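Side-chain contacts in insecticidal crystal protein Cry7Cal (Bacillus thuringiensis, PDB 5ZI1), which probably acts as an insecticidal pore-forming toxin of the delta-endotoxin family, binding receptors in the insect gut: residues 190-193 / 194-198; 165-168 / 169-173; 17-20 / 21-24; 470-473 / 474-477. All coordinates share one frame; numbering follows the deposited sequence.

Contact 1 of 4, residues 190-193 / 194-198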
ATOM      1  N   CYS A 190      10.107   4.163  10.482  1.00 43.72           N
ATOM      2  CA  CYS A 190       9.682   4.344   9.087  1.00 48.15           C
ATOM      3  C   CYS A 190       8.585   5.392   8.969  1.00 46.33           C
ATOM      4  O   CYS A 190       8.592   6.203   8.037  1.00 48.79           O
ATOM      5  CB  CYS A 190       9.205   3.025   8.476  1.00 37.80           C
ATOM      6  SG  CYS A 190      10.499   1.775   8.322  1.00 44.24           S
ATOM      7  N   VAL A 191       7.636   5.403   9.902  1.00 43.78           N
ATOM      8  CA  VAL A 191       6.544   6.363   9.800  1.00 45.19           C
ATOM      9  C   VAL A 191       7.056   7.776  10.022  1.00 46.39           C
ATOM     10  O   VAL A 191       6.793   8.675   9.218  1.00 49.54           O
ATOM     11  CB  VAL A 191       5.412   5.987  10.771  1.00 47.31           C
ATOM     12  CG1 VAL A 191       4.383   7.093  10.860  1.00 46.05           C
ATOM     13  CG2 VAL A 191       4.754   4.718  10.276  1.00 44.57           C
ATOM     14  N   LYS A 192       7.830   7.985  11.095  1.00 45.84           N
ATOM     15  CA  LYS A 192       8.365   9.307  11.415  1.00 47.04           C
ATOM     16  C   LYS A 192       9.105   9.929  10.231  1.00 46.86           C
ATOM     17  O   LYS A 192       8.850  11.077   9.859  1.00 49.56           O
ATOM     18  CB  LYS A 192       9.287   9.196  12.631  1.00 48.08           C
ATOM     19  CG  LYS A 192      10.251  10.354  12.853  1.00 47.97           C
ATOM     20  CD  LYS A 192      11.205  10.000  14.013  1.00 60.67           C
ATOM     21  CE  LYS A 192      11.936  11.220  14.575  1.00 61.42           C
ATOM     22  NZ  LYS A 192      10.971  12.233  15.091  1.00 72.10           N
ATOM     23  N   TRP A 193      10.023   9.183   9.622  1.00 43.12           N
ATOM     24  CA  TRP A 193      10.799   9.751   8.532  1.00 48.48           C
ATOM     25  C   TRP A 193      10.054   9.758   7.201  1.00 49.61           C
ATOM     26  O   TRP A 193      10.376  10.589   6.347  1.00 49.62           O
ATOM     27  CB  TRP A 193      12.142   9.027   8.433  1.00 49.35           C
ATOM     28  CG  TRP A 193      13.021   9.489   9.557  1.00 52.64           C
ATOM     29  CD1 TRP A 193      13.129   8.929  10.797  1.00 51.55           C
ATOM     30  CD2 TRP A 193      13.848  10.655   9.573  1.00 50.27           C
ATOM     31  NE1 TRP A 193      13.989   9.655  11.570  1.00 49.14           N
ATOM     32  CE2 TRP A 193      14.449  10.720  10.843  1.00 56.12           C
ATOM     33  CE3 TRP A 193      14.150  11.648   8.628  1.00 54.33           C
ATOM     34  CZ2 TRP A 193      15.338  11.733  11.198  1.00 51.23           C
ATOM     35  CZ3 TRP A 193      15.034  12.653   8.984  1.00 52.03           C
ATOM     36  CH2 TRP A 193      15.613  12.687  10.259  1.00 53.50           C
ATOM     37  N   TYR A 194       9.046   8.897   7.017  1.00 49.27           N
ATOM     38  CA  TYR A 194       8.132   9.084   5.890  1.00 46.16           C
ATOM     39  C   TYR A 194       7.437  10.432   5.991  1.00 48.13           C
ATOM     40  O   TYR A 194       7.375  11.194   5.016  1.00 46.69           O
ATOM     41  CB  TYR A 194       7.084   7.965   5.834  1.00 45.47           C
ATOM     42  CG  TYR A 194       6.007   8.222   4.775  1.00 42.02           C
ATOM     43  CD1 TYR A 194       6.266   7.981   3.440  1.00 43.11           C
ATOM     44  CD2 TYR A 194       4.752   8.726   5.120  1.00 46.99           C
ATOM     45  CE1 TYR A 194       5.320   8.240   2.455  1.00 47.48           C
ATOM     46  CE2 TYR A 194       3.776   8.976   4.146  1.00 41.26           C
ATOM     47  CZ  TYR A 194       4.078   8.735   2.807  1.00 48.54           C
ATOM     48  OH  TYR A 194       3.159   8.962   1.799  1.00 47.99           O
ATOM     49  N   LYS A 195       6.903  10.740   7.177  1.00 48.64           N
ATOM     50  CA  LYS A 195       6.194  11.997   7.388  1.00 51.38           C
ATOM     51  C   LYS A 195       7.127  13.199   7.341  1.00 52.70           C
ATOM     52  O   LYS A 195       6.697  14.301   6.976  1.00 49.15           O
ATOM     53  CB  LYS A 195       5.455  11.958   8.724  1.00 44.60           C
ATOM     54  CG  LYS A 195       4.239  11.038   8.729  1.00 47.95           C
ATOM     55  CD  LYS A 195       3.524  11.090  10.083  1.00 56.20           C
ATOM     56  CE  LYS A 195       2.293  10.180  10.134  1.00 57.67           C
ATOM     57  NZ  LYS A 195       1.654  10.191  11.495  1.00 70.92           N
ATOM     58  N   GLU A 196       8.397  13.021   7.711  1.00 48.92           N
ATOM     59  CA  GLU A 196       9.302  14.158   7.689  1.00 48.44           C
ATOM     60  C   GLU A 196       9.725  14.499   6.265  1.00 47.98           C
ATOM     61  O   GLU A 196       9.730  15.674   5.891  1.00 48.72           O
ATOM     62  CB  GLU A 196      10.514  13.886   8.580  1.00 46.52           C
ATOM     63  CG  GLU A 196      10.936  15.111   9.361  1.00 59.11           C
ATOM     64  CD  GLU A 196      11.562  14.762  10.698  1.00 67.18           C
ATOM     65  OE1 GLU A 196      12.351  15.575  11.219  1.00 78.13           O
ATOM     66  OE2 GLU A 196      11.264  13.671  11.230  1.00 64.96           O
ATOM     67  N   GLY A 197      10.083  13.491   5.461  1.00 45.55           N
ATOM     68  CA  GLY A 197      10.321  13.731   4.044  1.00 45.57           C
ATOM     69  C   GLY A 197       9.129  14.380   3.366  1.00 48.24           C
ATOM     70  O   GLY A 197       9.279  15.321   2.573  1.00 42.73           O
ATOM     71  N   LEU A 198       7.922  13.908   3.687  1.00 43.58           N
ATOM     72  CA  LEU A 198       6.732  14.590   3.206  1.00 45.36           C
ATOM     73  C   LEU A 198       6.729  16.044   3.649  1.00 47.59           C
ATOM     74  O   LEU A 198       6.539  16.953   2.831  1.00 48.64           O
ATOM     75  CB  LEU A 198       5.480  13.866   3.685  1.00 48.30           C
ATOM     76  CG  LEU A 198       5.022  12.720   2.781  1.00 45.36           C
ATOM     77  CD1 LEU A 198       3.618  12.319   3.138  1.00 45.15           C
ATOM     78  CD2 LEU A 198       5.114  13.143   1.316  1.00 41.08           C
TER
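Tyr194 N to Cys190 O, Lys195 N to Val191 O and Glu196 N to Lys192 O, each 2.9 Å, and Gly197 N to Trp193 O at 3.0 Å form four successive i to i+4 hydrogen bonds of an alpha-helix. This stretch is part of helix 169-202 in the helical bundle of the N-terminal delta-endotoxin domain. One face looks into the bundle, where Cys190 touches Tyr144 and Val226 and Tyr194 touches Arg219, while Val191 also meets Ala490 of the C-terminal region. Along the helix, side chains four residues apart lie alongside each other, pointing the same way. CG1 of Val191, set opposite the backbone N (chi1 170°), meets CE of the fully extended Lys195 at 3.8 Å, so the far end of the lysine's aliphatic stem lies against the valine methyl. One residue further along, Lys192 and Glu196 also lie side by side. Their charged ends, Lys192 NZ and Glu196 OE2, stay 4.1 Å apart, beyond a salt bridge; the attraction between them is probably modest. The indole of Trp193, which also meets the ring of His189, turns one face to the same carboxylate. Glu196 OE2 stands over the centre of that ring system, 4.2 Å above the plane.

Contact 2 of 4, residues 165-168 / 169-173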
ATOM      1  N   TRP A 165      16.095 -26.853  17.148  1.00 61.48           N
ATOM      2  CA  TRP A 165      17.541 -26.681  17.130  1.00 55.92           C
ATOM      3  C   TRP A 165      18.196 -26.944  18.473  1.00 63.58           C
ATOM      4  O   TRP A 165      19.431 -26.931  18.553  1.00 64.69           O
ATOM      5  CB  TRP A 165      17.900 -25.271  16.706  1.00 59.99           C
ATOM      6  CG  TRP A 165      17.523 -24.937  15.323  1.00 57.85           C
ATOM      7  CD1 TRP A 165      17.214 -25.805  14.310  1.00 57.83           C
ATOM      8  CD2 TRP A 165      17.413 -23.626  14.781  1.00 55.87           C
ATOM      9  NE1 TRP A 165      16.927 -25.104  13.166  1.00 53.29           N
ATOM     10  CE2 TRP A 165      17.032 -23.763  13.431  1.00 57.11           C
ATOM     11  CE3 TRP A 165      17.592 -22.346  15.306  1.00 53.88           C
ATOM     12  CZ2 TRP A 165      16.842 -22.668  12.602  1.00 53.09           C
ATOM     13  CZ3 TRP A 165      17.399 -21.262  14.483  1.00 52.64           C
ATOM     14  CH2 TRP A 165      17.027 -21.427  13.148  1.00 50.51           C
ATOM     15  N   GLY A 166      17.413 -27.180  19.522  1.00 65.09           N
ATOM     16  CA  GLY A 166      17.941 -27.280  20.863  1.00 64.41           C
ATOM     17  C   GLY A 166      17.819 -26.017  21.690  1.00 64.80           C
ATOM     18  O   GLY A 166      18.451 -25.925  22.745  1.00 62.26           O
ATOM     19  N   MET A 167      17.046 -25.036  21.237  1.00 64.60           N
ATOM     20  CA  MET A 167      16.830 -23.833  22.019  1.00 60.39           C
ATOM     21  C   MET A 167      15.866 -24.130  23.152  1.00 61.86           C
ATOM     22  O   MET A 167      14.861 -24.826  22.966  1.00 65.88           O
ATOM     23  CB  MET A 167      16.275 -22.709  21.140  1.00 55.92           C
ATOM     24  CG  MET A 167      17.337 -21.938  20.385  1.00 53.76           C
ATOM     25  SD  MET A 167      16.695 -20.569  19.414  1.00 60.42           S
ATOM     26  CE  MET A 167      15.833 -19.597  20.606  1.00 53.70           C
ATOM     27  N   GLN A 168      16.174 -23.596  24.327  1.00 54.34           N
ATOM     28  CA  GLN A 168      15.262 -23.711  25.447  1.00 55.64           C
ATOM     29  C   GLN A 168      14.182 -22.641  25.355  1.00 54.65           C
ATOM     30  O   GLN A 168      14.306 -21.649  24.626  1.00 53.14           O
ATOM     31  CB  GLN A 168      16.026 -23.606  26.766  1.00 61.86           C
ATOM     32  CG  GLN A 168      16.361 -24.968  27.351  1.00 62.96           C
ATOM     33  CD  GLN A 168      17.346 -24.864  28.494  1.00 74.44           C
ATOM     34  OE1 GLN A 168      18.506 -24.489  28.283  1.00 77.17           O
ATOM     35  NE2 GLN A 168      16.904 -25.209  29.713  1.00 73.50           N
ATOM     36  N   GLN A 169      13.101 -22.851  26.110  1.00 53.65           N
ATOM     37  CA  GLN A 169      11.938 -21.992  25.932  1.00 53.59           C
ATOM     38  C   GLN A 169      12.272 -20.543  26.262  1.00 53.94           C
ATOM     39  O   GLN A 169      11.801 -19.625  25.575  1.00 57.39           O
ATOM     40  CB  GLN A 169      10.764 -22.497  26.775  1.00 53.63           C
ATOM     41  CG  GLN A 169       9.449 -21.718  26.558  1.00 51.74           C
ATOM     42  CD  GLN A 169       8.856 -21.915  25.171  1.00 60.75           C
ATOM     43  OE1 GLN A 169       8.469 -23.023  24.800  1.00 65.24           O
ATOM     44  NE2 GLN A 169       8.793 -20.838  24.392  1.00 58.94           N
ATOM     45  N   TYR A 170      13.099 -20.314  27.287  1.00 44.82           N
ATOM     46  CA  TYR A 170      13.394 -18.940  27.678  1.00 49.54           C
ATOM     47  C   TYR A 170      14.050 -18.177  26.537  1.00 45.61           C
ATOM     48  O   TYR A 170      13.802 -16.983  26.359  1.00 45.46           O
ATOM     49  CB  TYR A 170      14.295 -18.901  28.922  1.00 47.18           C
ATOM     50  CG  TYR A 170      15.745 -19.272  28.666  1.00 46.89           C
ATOM     51  CD1 TYR A 170      16.656 -18.342  28.133  1.00 43.97           C
ATOM     52  CD2 TYR A 170      16.217 -20.539  28.975  1.00 50.63           C
ATOM     53  CE1 TYR A 170      17.973 -18.688  27.892  1.00 43.11           C
ATOM     54  CE2 TYR A 170      17.543 -20.885  28.758  1.00 51.01           C
ATOM     55  CZ  TYR A 170      18.410 -19.954  28.216  1.00 51.01           C
ATOM     56  OH  TYR A 170      19.717 -20.302  27.993  1.00 57.73           O
ATOM     57  N   GLU A 171      14.920 -18.844  25.786  1.00 40.26           N
ATOM     58  CA  GLU A 171      15.640 -18.187  24.708  1.00 51.98           C
ATOM     59  C   GLU A 171      14.727 -17.977  23.497  1.00 50.54           C
ATOM     60  O   GLU A 171      14.763 -16.916  22.875  1.00 49.13           O
ATOM     61  CB  GLU A 171      16.883 -19.008  24.355  1.00 48.79           C
ATOM     62  CG  GLU A 171      17.881 -18.269  23.489  1.00 55.84           C
ATOM     63  CD  GLU A 171      19.143 -19.080  23.224  1.00 61.83           C
ATOM     64  OE1 GLU A 171      20.154 -18.480  22.781  1.00 58.95           O
ATOM     65  OE2 GLU A 171      19.119 -20.314  23.446  1.00 64.03           O
ATOM     66  N   ILE A 172      13.883 -18.968  23.179  1.00 50.00           N
ATOM     67  CA  ILE A 172      12.769 -18.758  22.252  1.00 51.72           C
ATOM     68  C   ILE A 172      11.932 -17.566  22.688  1.00 53.14           C
ATOM     69  O   ILE A 172      11.548 -16.725  21.867  1.00 44.81           O
ATOM     70  CB  ILE A 172      11.911 -20.034  22.166  1.00 51.60           C
ATOM     71  CG1 ILE A 172      12.739 -21.193  21.625  1.00 52.48           C
ATOM     72  CG2 ILE A 172      10.648 -19.804  21.341  1.00 50.92           C
ATOM     73  CD1 ILE A 172      12.016 -22.511  21.709  1.00 60.23           C
ATOM     74  N   ASP A 173      11.655 -17.464  24.001  1.00 50.65           N
ATOM     75  CA  ASP A 173      10.832 -16.364  24.504  1.00 49.61           C
ATOM     76  C   ASP A 173      11.558 -15.031  24.422  1.00 50.05           C
ATOM     77  O   ASP A 173      10.913 -13.990  24.245  1.00 51.22           O
ATOM     78  CB  ASP A 173      10.406 -16.619  25.950  1.00 54.74           C
ATOM     79  CG  ASP A 173       9.327 -17.692  26.073  1.00 57.24           C
ATOM     80  OD1 ASP A 173       8.805 -18.175  25.042  1.00 55.65           O
ATOM     81  OD2 ASP A 173       8.974 -18.031  27.221  1.00 60.60           O
TER
HETATM   82  O   HOH W   1      20.318 -22.769  29.851  1.00 66.04           O
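Gln168 O accepts the hydrogen of Ile172 N at 3.1 Å, almost in line with the carbonyl, and a second, weak bond from Glu171 N; with it the first turn of helix 169-202 begins. Gln168 is the N-cap residue. Just before it the chain leaves helix 141-165 through a Schellman motif, in which Gly166 has positive phi, and then runs extended through Met167 and Gln168. The result is a tight link between two helices of the N-terminal delta-endotoxin bundle, an example of how a C-terminal stop and an N-terminal start can follow one another within a few residues. Met167 reaches forward onto the new turn. A bend at its last torsion (chi3 56°) lays CE against the backbone, 3.3 Å from Ile172 N, and 3.6 Å from Ile172 CG1. The stem of Glu171 crosses the methionine at about a right angle, with Glu171 CG 3.8 Å from Met167 CE, and continues to a hydrogen bond with Tyr114, whose side chain also touches Met167. On the outer side Gln168 CB approaches Tyr170 CE2 at 3.7 Å, obliquely to the ring, and the amide and ring planes are 68° apart. A water joins their ends: it donates to Gln168 OE1 and lies 3.1 Å from Tyr170 OH. Within the helix, Gln169 curls round to Asp173, itself salt-bridged to Arg239. Gln169 NE2 reaches Asp173 OD1 at 2.7 Å from above the carboxylate, 45° out of its plane.

Contact 3 of 4, residues 17-20 / 21-24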
ATOM      1  N   SER A  17      10.964  -3.518  -6.047  1.00 46.66           N
ATOM      2  CA  SER A  17      10.300  -3.264  -4.776  1.00 52.20           C
ATOM      3  C   SER A  17       8.915  -3.875  -4.762  1.00 48.89           C
ATOM      4  O   SER A  17       8.500  -4.473  -3.757  1.00 40.97           O
ATOM      5  CB  SER A  17      10.224  -1.763  -4.515  1.00 48.82           C
ATOM      6  OG  SER A  17      11.525  -1.233  -4.446  1.00 50.37           O
ATOM      7  N   ILE A  18       8.181  -3.735  -5.868  1.00 50.01           N
ATOM      8  CA  ILE A  18       6.872  -4.374  -5.957  1.00 49.37           C
ATOM      9  C   ILE A  18       7.012  -5.877  -5.746  1.00 50.02           C
ATOM     10  O   ILE A  18       6.253  -6.490  -4.986  1.00 46.13           O
ATOM     11  CB  ILE A  18       6.207  -4.053  -7.304  1.00 51.72           C
ATOM     12  CG1 ILE A  18       5.935  -2.554  -7.431  1.00 56.02           C
ATOM     13  CG2 ILE A  18       4.930  -4.825  -7.441  1.00 47.37           C
ATOM     14  CD1 ILE A  18       4.548  -2.146  -7.002  1.00 50.84           C
ATOM     15  N   SER A  19       8.010  -6.484  -6.397  1.00 50.65           N
ATOM     16  CA  SER A  19       8.201  -7.926  -6.295  1.00 48.34           C
ATOM     17  C   SER A  19       8.520  -8.344  -4.865  1.00 49.13           C
ATOM     18  O   SER A  19       7.970  -9.334  -4.371  1.00 52.02           O
ATOM     19  CB  SER A  19       9.302  -8.373  -7.254  1.00 45.96           C
ATOM     20  OG  SER A  19       9.095  -7.808  -8.542  1.00 59.64           O
ATOM     21  N   ILE A  20       9.402  -7.600  -4.179  1.00 49.78           N
ATOM     22  CA  ILE A  20       9.744  -7.930  -2.795  1.00 44.63           C
ATOM     23  C   ILE A  20       8.492  -7.977  -1.943  1.00 47.07           C
ATOM     24  O   ILE A  20       8.232  -8.967  -1.251  1.00 47.99           O
ATOM     25  CB  ILE A  20      10.748  -6.923  -2.216  1.00 48.87           C
ATOM     26  CG1 ILE A  20      12.079  -7.002  -2.956  1.00 46.67           C
ATOM     27  CG2 ILE A  20      10.905  -7.163  -0.688  1.00 47.14           C
ATOM     28  CD1 ILE A  20      12.844  -5.704  -2.935  1.00 44.55           C
ATOM     29  N   ILE A  21       7.699  -6.901  -1.985  1.00 44.09           N
ATOM     30  CA  ILE A  21       6.463  -6.842  -1.210  1.00 46.76           C
ATOM     31  C   ILE A  21       5.605  -8.055  -1.511  1.00 53.69           C
ATOM     32  O   ILE A  21       5.168  -8.784  -0.607  1.00 53.08           O
ATOM     33  CB  ILE A  21       5.699  -5.544  -1.520  1.00 47.15           C
ATOM     34  CG1 ILE A  21       6.561  -4.327  -1.195  1.00 53.81           C
ATOM     35  CG2 ILE A  21       4.341  -5.513  -0.812  1.00 49.86           C
ATOM     36  CD1 ILE A  21       6.639  -3.991   0.225  1.00 45.81           C
ATOM     37  N   ARG A  22       5.372  -8.292  -2.801  1.00 50.97           N
ATOM     38  CA  ARG A  22       4.516  -9.388  -3.234  1.00 52.66           C
ATOM     39  C   ARG A  22       5.033 -10.717  -2.706  1.00 49.36           C
ATOM     40  O   ARG A  22       4.265 -11.548  -2.212  1.00 50.04           O
ATOM     41  CB  ARG A  22       4.452  -9.398  -4.764  1.00 51.32           C
ATOM     42  CG  ARG A  22       3.644 -10.521  -5.363  1.00 57.06           C
ATOM     43  CD  ARG A  22       4.122 -10.769  -6.774  1.00 57.95           C
ATOM     44  NE  ARG A  22       5.336 -11.572  -6.747  1.00 59.49           N
ATOM     45  CZ  ARG A  22       6.395 -11.350  -7.516  1.00 59.59           C
ATOM     46  NH1 ARG A  22       6.398 -10.329  -8.370  1.00 59.36           N
ATOM     47  NH2 ARG A  22       7.453 -12.146  -7.418  1.00 59.59           N
ATOM     48  N   THR A  23       6.340 -10.938  -2.818  1.00 46.18           N
ATOM     49  CA  THR A  23       6.928 -12.164  -2.293  1.00 52.10           C
ATOM     50  C   THR A  23       6.616 -12.358  -0.814  1.00 52.87           C
ATOM     51  O   THR A  23       6.204 -13.444  -0.400  1.00 55.37           O
ATOM     52  CB  THR A  23       8.428 -12.146  -2.541  1.00 51.56           C
ATOM     53  OG1 THR A  23       8.656 -11.786  -3.902  1.00 51.93           O
ATOM     54  CG2 THR A  23       9.041 -13.499  -2.244  1.00 56.72           C
ATOM     55  N   PHE A  24       6.805 -11.321   0.000  1.00 49.16           N
ATOM     56  CA  PHE A  24       6.551 -11.483   1.426  1.00 52.14           C
ATOM     57  C   PHE A  24       5.064 -11.600   1.722  1.00 50.97           C
ATOM     58  O   PHE A  24       4.669 -12.339   2.627  1.00 52.59           O
ATOM     59  CB  PHE A  24       7.171 -10.329   2.206  1.00 48.68           C
ATOM     60  CG  PHE A  24       8.638 -10.490   2.419  1.00 50.99           C
ATOM     61  CD1 PHE A  24       9.109 -11.374   3.379  1.00 47.82           C
ATOM     62  CD2 PHE A  24       9.552  -9.778   1.654  1.00 47.36           C
ATOM     63  CE1 PHE A  24      10.465 -11.546   3.578  1.00 48.35           C
ATOM     64  CE2 PHE A  24      10.914  -9.941   1.846  1.00 46.74           C
ATOM     65  CZ  PHE A  24      11.371 -10.824   2.816  1.00 49.35           C
TER
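Thr23 and Ser19 show how a helix can use one carbonyl twice. Ser19 O receives Thr23 N at 2.8 Å, nearly along the C=O axis, and the hydroxyl Thr23 OG1 at 2.6 Å, which comes from above the carbonyl plane. The hydroxyl can reach back because it is turned opposite its own carbonyl carbon (chi1 -48°), so its proton is used within the helix. Ser19 OG likewise bonds a carbonyl one turn back, Phe15 O. The remaining backbone bonds are regular: Ile21 N to Ser17 O, Arg22 N to Ile18 O and Phe24 N to Ile20 O.

Apolar contact is carried by Ile20 and Phe24, which lie side by side. Ile20 CG2 meets the ring at its edge, in plane, 3.8 Å from Phe24 CE2. Both side chains continue into neighbouring helices, Ile20 onto Leu47 and Phe24 onto Val43 and Leu150.

The charged group is Arg22. A bend at chi3 (80°) brings its guanidinium back over the helix, with Ser19 O about 4.0 Å above the centre of one face and Arg22 NH1 3.7 Å from Ser19 CB. A long, weak ion pair links it to Glu426. Side chains here touch helices 33-47, 141-165 and 208-227, as expected within a delta-endotoxin's N-terminal helical bundle.

Contact 4 of 4, residues 470-473 / 474-477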
ATOM      1  N   GLN A 470      -7.465 -11.936   6.553  1.00 48.37           N
ATOM      2  CA  GLN A 470      -7.356 -10.629   7.182  1.00 47.24           C
ATOM      3  C   GLN A 470      -7.988  -9.637   6.217  1.00 47.73           C
ATOM      4  O   GLN A 470      -7.458  -9.392   5.125  1.00 44.61           O
ATOM      5  CB  GLN A 470      -5.907 -10.285   7.524  1.00 40.72           C
ATOM      6  CG  GLN A 470      -5.729  -8.954   8.253  1.00 46.25           C
ATOM      7  CD  GLN A 470      -4.271  -8.525   8.335  1.00 49.35           C
ATOM      8  OE1 GLN A 470      -3.685  -8.125   7.337  1.00 47.56           O
ATOM      9  NE2 GLN A 470      -3.677  -8.624   9.524  1.00 45.97           N
ATOM     10  N   ILE A 471      -9.125  -9.091   6.620  1.00 43.39           N
ATOM     11  CA  ILE A 471      -9.953  -8.238   5.791  1.00 45.90           C
ATOM     12  C   ILE A 471      -9.969  -6.862   6.442  1.00 51.03           C
ATOM     13  O   ILE A 471     -10.392  -6.733   7.595  1.00 47.12           O
ATOM     14  CB  ILE A 471     -11.385  -8.775   5.648  1.00 44.11           C
ATOM     15  CG1 ILE A 471     -11.381 -10.201   5.097  1.00 45.27           C
ATOM     16  CG2 ILE A 471     -12.194  -7.840   4.766  1.00 48.14           C
ATOM     17  CD1 ILE A 471     -12.792 -10.747   4.814  1.00 48.68           C
ATOM     18  N   PRO A 472      -9.520  -5.817   5.752  1.00 43.48           N
ATOM     19  CA  PRO A 472      -9.532  -4.488   6.353  1.00 42.50           C
ATOM     20  C   PRO A 472     -10.950  -4.027   6.584  1.00 44.20           C
ATOM     21  O   PRO A 472     -11.864  -4.355   5.830  1.00 47.38           O
ATOM     22  CB  PRO A 472      -8.829  -3.619   5.306  1.00 43.50           C
ATOM     23  CG  PRO A 472      -7.905  -4.574   4.638  1.00 43.45           C
ATOM     24  CD  PRO A 472      -8.666  -5.878   4.563  1.00 42.01           C
ATOM     25  N   ALA A 473     -11.128  -3.268   7.656  1.00 45.90           N
ATOM     26  CA  ALA A 473     -12.436  -2.695   7.928  1.00 46.71           C
ATOM     27  C   ALA A 473     -12.938  -1.878   6.743  1.00 45.24           C
ATOM     28  O   ALA A 473     -14.148  -1.821   6.497  1.00 47.42           O
ATOM     29  CB  ALA A 473     -12.372  -1.841   9.202  1.00 44.52           C
ATOM     30  N   VAL A 474     -12.034  -1.244   5.994  1.00 39.59           N
ATOM     31  CA  VAL A 474     -12.489  -0.440   4.869  1.00 49.63           C
ATOM     32  C   VAL A 474     -13.034  -1.286   3.725  1.00 44.53           C
ATOM     33  O   VAL A 474     -13.663  -0.733   2.825  1.00 47.16           O
ATOM     34  CB  VAL A 474     -11.381   0.513   4.371  1.00 45.69           C
ATOM     35  CG1 VAL A 474     -11.053   1.521   5.448  1.00 44.05           C
ATOM     36  CG2 VAL A 474     -10.142  -0.248   3.970  1.00 43.72           C
ATOM     37  N   LYS A 475     -12.856  -2.618   3.755  1.00 47.85           N
ATOM     38  CA  LYS A 475     -13.537  -3.488   2.794  1.00 45.25           C
ATOM     39  C   LYS A 475     -15.045  -3.567   3.030  1.00 47.70           C
ATOM     40  O   LYS A 475     -15.746  -4.183   2.219  1.00 47.46           O
ATOM     41  CB  LYS A 475     -12.944  -4.900   2.809  1.00 42.32           C
ATOM     42  CG  LYS A 475     -11.477  -4.999   2.352  1.00 41.00           C
ATOM     43  CD  LYS A 475     -11.303  -4.544   0.896  1.00 48.13           C
ATOM     44  CE  LYS A 475     -12.027  -5.463  -0.102  1.00 44.48           C
ATOM     45  NZ  LYS A 475     -11.351  -6.795  -0.307  1.00 42.34           N
ATOM     46  N   ALA A 476     -15.556  -2.956   4.101  1.00 51.86           N
ATOM     47  CA  ALA A 476     -16.989  -2.760   4.290  1.00 47.81           C
ATOM     48  C   ALA A 476     -17.604  -2.031   3.092  1.00 51.34           C
ATOM     49  O   ALA A 476     -16.905  -1.528   2.205  1.00 47.64           O
ATOM     50  CB  ALA A 476     -17.255  -1.949   5.556  1.00 41.24           C
ATOM     51  N   PHE A 477     -18.947  -1.964   3.083  1.00 52.58           N
ATOM     52  CA  PHE A 477     -19.674  -1.181   2.088  1.00 51.24           C
ATOM     53  C   PHE A 477     -20.581  -0.124   2.694  1.00 52.36           C
ATOM     54  O   PHE A 477     -21.158   0.675   1.943  1.00 52.25           O
ATOM     55  CB  PHE A 477     -20.505  -2.090   1.165  1.00 50.91           C
ATOM     56  CG  PHE A 477     -21.728  -2.677   1.816  1.00 54.14           C
ATOM     57  CD1 PHE A 477     -22.937  -1.995   1.802  1.00 53.38           C
ATOM     58  CD2 PHE A 477     -21.666  -3.917   2.432  1.00 53.01           C
ATOM     59  CE1 PHE A 477     -24.054  -2.531   2.402  1.00 56.34           C
ATOM     60  CE2 PHE A 477     -22.779  -4.459   3.032  1.00 53.69           C
ATOM     61  CZ  PHE A 477     -23.975  -3.764   3.019  1.00 57.78           C
TER
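Lys475, Ala473 and Val474 carry most of this contact, a short 3-10 turn that follows strand 468-472 in the C-terminal delta-endotoxin domain. The i to i+3 pattern is plain: Lys475 N donates to Pro472 O at 2.9 Å and Ala476 N to Ala473 O at 3.0 Å. In both, the donor stands well above the carbonyl plane, by 56° and 47°, consistent with the tight winding of a 3-10 turn.

Lys475 folds compactly over the strand end. Its CB lies 3.6 Å from Ile471 CG2, the two side chains crossing at about a right angle, and its CG lies 3.7 Å from Pro472 CD alongside the proline ring. Bends at chi2, chi3 and chi4 then curl the chain round to its ammonium, which pairs with Glu248 in a salt bridge and also bonds Arg458 O and Asn461 OD1. With that set of partners, the lysine is probably kept charged, and it ties the turn to the chain around Glu248, Arg458 and Asn461. Ala473 points largely away from the following residues, though its CB stays 3.3 Å from Val474 N, and it packs on Ile592, its backbone bonded to Asp593 of strand 589-599. Val474 touches back across the turn instead: its CG2 methyl rests 3.9 Å from Pro472 CB.

In the fold
From the N terminus, contact 3 comes first, on helix 13-26; contact 2 then follows at the turn from helix 141-165 into helix 169-202, contact 1 further along that same helix, and contact 4 at the end of strand 468-472. Each joins neighbouring residues, so none nests in or crosses another: they stand in series. Contact 2 marks the start of the helix that contact 1 continues, their centres 36 Å apart. Contacts 3 and 1 both pack on helices 141-165 and 208-227. Contact 4, whose nearest atoms are about 10 Å from contact 3, sits in the C-terminal domain, while contact 1 touches that domain through Val191.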